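Local structure of mandelate racemase/muconate lactonizing enzyme (Roseovarius nubinhibens ISM, 3FVD) at the interface of chains A and B. The protein belongs to the enolase superfamily, binds magnesium and probably catalyses a reaction that starts by abstracting a proton next to a substrate carboxylate. Residues are numbered along the deposited sequence; one frame, centred on the assembly and turned at random. Chains: chain A/B, Mandelate racemase/muconate lactonizing enzyme.

The interface of chains A and B. Residues chain A 121, 125, 128-130; chain B 82, 84-85, 115.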
ATOM      1  N   LEU A 121     -31.574 -23.323 -28.759  1.00 19.52           N
ATOM      2  CA  LEU A 121     -30.084 -23.355 -28.796  1.00 18.68           C
ATOM      3  C   LEU A 121     -29.457 -24.156 -27.651  1.00 17.47           C
ATOM      4  O   LEU A 121     -29.971 -24.133 -26.521  1.00 18.13           O
ATOM      5  CB  LEU A 121     -29.480 -21.917 -28.760  1.00 18.45           C
ATOM      6  CG  LEU A 121     -30.088 -20.947 -29.778  1.00 29.18           C
ATOM      7  CD1 LEU A 121     -29.771 -19.492 -29.443  1.00 17.97           C
ATOM      8  CD2 LEU A 121     -29.609 -21.325 -31.194  1.00 18.78           C
ATOM      9  N   GLN A 125     -23.968 -22.475 -26.770  1.00 14.94           N
ATOM     10  CA  GLN A 125     -24.089 -21.362 -27.674  1.00 14.46           C
ATOM     11  C   GLN A 125     -24.619 -20.111 -26.963  1.00 15.04           C
ATOM     12  O   GLN A 125     -24.160 -19.011 -27.242  1.00 15.45           O
ATOM     13  CB  GLN A 125     -24.937 -21.686 -28.859  1.00 13.61           C
ATOM     14  CG  GLN A 125     -24.898 -20.601 -29.854  1.00 15.72           C
ATOM     15  CD  GLN A 125     -25.324 -21.137 -31.227  1.00 16.99           C
ATOM     16  OE1 GLN A 125     -26.287 -21.909 -31.305  1.00 17.92           O
ATOM     17  NE2 GLN A 125     -24.614 -20.758 -32.293  1.00 15.79           N
ATOM     18  N   GLY A 128     -22.081 -18.323 -25.482  1.00 16.24           N
ATOM     19  CA  GLY A 128     -21.165 -17.617 -26.344  1.00 16.32           C
ATOM     20  C   GLY A 128     -20.193 -18.436 -27.180  1.00 16.93           C
ATOM     21  O   GLY A 128     -19.378 -17.849 -27.927  1.00 17.46           O
ATOM     22  N   GLY A 129     -20.231 -19.765 -27.062  1.00 16.01           N
ATOM     23  CA  GLY A 129     -19.224 -20.581 -27.755  1.00 16.13           C
ATOM     24  C   GLY A 129     -19.476 -20.692 -29.261  1.00 16.43           C
ATOM     25  O   GLY A 129     -20.641 -20.743 -29.700  1.00 14.88           O
ATOM     26  N   GLU A 130     -18.406 -20.744 -30.063  1.00 18.00           N
ATOM     27  CA  GLU A 130     -18.605 -20.967 -31.527  1.00 20.45           C
ATOM     28  C   GLU A 130     -19.030 -22.371 -31.908  1.00 20.25           C
ATOM     29  O   GLU A 130     -19.658 -22.533 -32.944  1.00 21.84           O
ATOM     30  CB  GLU A 130     -17.387 -20.528 -32.420  1.00 23.55           C
ATOM     31  CG  GLU A 130     -16.061 -21.240 -32.202  1.00 43.22           C
ATOM     32  CD  GLU A 130     -15.092 -21.111 -33.395  1.00 27.12           C
ATOM     33  OE1 GLU A 130     -13.870 -21.176 -33.115  1.00 43.87           O
ATOM     34  OE2 GLU A 130     -15.533 -20.997 -34.584  1.00 42.72           O
TER
ATOM     35  N   ASP B  82     -21.478 -17.315 -37.293  1.00 15.08           N
ATOM     36  CA  ASP B  82     -22.728 -17.553 -36.637  1.00 16.17           C
ATOM     37  C   ASP B  82     -22.993 -16.430 -35.632  1.00 16.67           C
ATOM     38  O   ASP B  82     -22.365 -16.404 -34.560  1.00 17.19           O
ATOM     39  CB  ASP B  82     -22.655 -18.889 -35.894  1.00 17.61           C
ATOM     40  CG  ASP B  82     -23.998 -19.341 -35.388  1.00 20.18           C
ATOM     41  OD1 ASP B  82     -24.919 -18.476 -35.303  1.00 19.44           O
ATOM     42  OD2 ASP B  82     -24.140 -20.567 -35.110  1.00 19.37           O
ATOM     43  N   ARG B  84     -25.296 -15.903 -33.562  1.00 18.77           N
ATOM     44  CA  ARG B  84     -25.903 -16.299 -32.298  1.00 18.80           C
ATOM     45  C   ARG B  84     -24.846 -16.499 -31.234  1.00 18.50           C
ATOM     46  O   ARG B  84     -25.145 -16.553 -30.010  1.00 19.04           O
ATOM     47  CB  ARG B  84     -26.672 -17.591 -32.462  1.00 18.15           C
ATOM     48  CG  ARG B  84     -27.925 -17.430 -33.325  1.00 17.44           C
ATOM     49  CD  ARG B  84     -28.540 -18.777 -33.699  1.00 19.27           C
ATOM     50  NE  ARG B  84     -27.580 -19.599 -34.446  1.00 16.65           N
ATOM     51  CZ  ARG B  84     -27.826 -20.853 -34.868  1.00 20.87           C
ATOM     52  NH1 ARG B  84     -29.001 -21.406 -34.647  1.00 15.60           N
ATOM     53  NH2 ARG B  84     -26.900 -21.553 -35.530  1.00 17.00           N
ATOM     54  N   SER B  85     -23.616 -16.624 -31.694  1.00 16.77           N
ATOM     55  CA  SER B  85     -22.500 -16.876 -30.770  1.00 17.18           C
ATOM     56  C   SER B  85     -21.800 -15.544 -30.395  1.00 17.94           C
ATOM     57  O   SER B  85     -20.761 -15.184 -30.972  1.00 18.47           O
ATOM     58  CB  SER B  85     -21.538 -17.836 -31.451  1.00 16.23           C
ATOM     59  OG  SER B  85     -22.049 -19.152 -31.393  1.00 31.47           O
ATOM     60  N   LEU B 115     -30.130 -12.610 -32.472  1.00 19.59           N
ATOM     61  CA  LEU B 115     -30.263 -13.622 -31.438  1.00 17.62           C
ATOM     62  C   LEU B 115     -31.638 -13.486 -30.801  1.00 17.30           C
ATOM     63  O   LEU B 115     -32.307 -14.487 -30.570  1.00 17.90           O
ATOM     64  CB  LEU B 115     -29.140 -13.479 -30.381  1.00 16.84           C
ATOM     65  CG  LEU B 115     -29.226 -14.433 -29.176  1.00 18.86           C
ATOM     66  CD1 LEU B 115     -29.153 -15.882 -29.614  1.00 16.63           C
ATOM     67  CD2 LEU B 115     -28.092 -14.157 -28.145  1.00 18.58           C
TER
HETATM   68  O   HOH W   1     -24.655 -16.065 -27.431  1.00 19.74           O
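A:Gln125 drives its side-chain amide into a polar notch formed by B:Asp82, B:Arg84 and B:Ser85; chain B hides 70 Å² of it. CG stands anti to the backbone N (chi1 -172°) and the chain runs on extended, which carries NE2 across to two acceptors, both close to the amide plane. The bond from A:Gln125 NE2 to B:Ser85 OG is nearly straight (162° at H). A:Gln125 NE2 lies nearer the carboxylate oxygen B:Asp82 OD2, 2.9 Å, but that bond is more bent and descends from above the carboxylate plane. B:Arg84 NH2 reaches the same OD2 from the opposite face, while B:Arg84 NE takes the syn lone pair of B:Asp82 OD1 at 3.0 Å. This side-on grip, joined by the B:Arg84 backbone N, should hold the carboxylate's rotation from within chain B. B:Ser85 OG relays the network, donating to A:Gly129 O at 2.7 Å from above the carbonyl plane. A:Gln125 OE1 lies over the centre of the B:Arg84 guanidinium, whose charge may polarise the amide.

Toward A:Leu121 the contact turns apolar: its CD2 rests on B:Arg84 (NH1 at 3.5 Å), and A:Leu121 CD1 meets B:Leu115 CD1 at 3.7 Å. The looser margins are B:Leu115, which gives up 9 Å², and A:Glu130; a water bridges A:Gln125 O and B:Arg84 O. The structure alone does not show whether this two-fold pairing is biological. In the fold, helix 123-126 of chain A faces the loop ahead of helix 86-96 in chain B, flanked by helix 101-119.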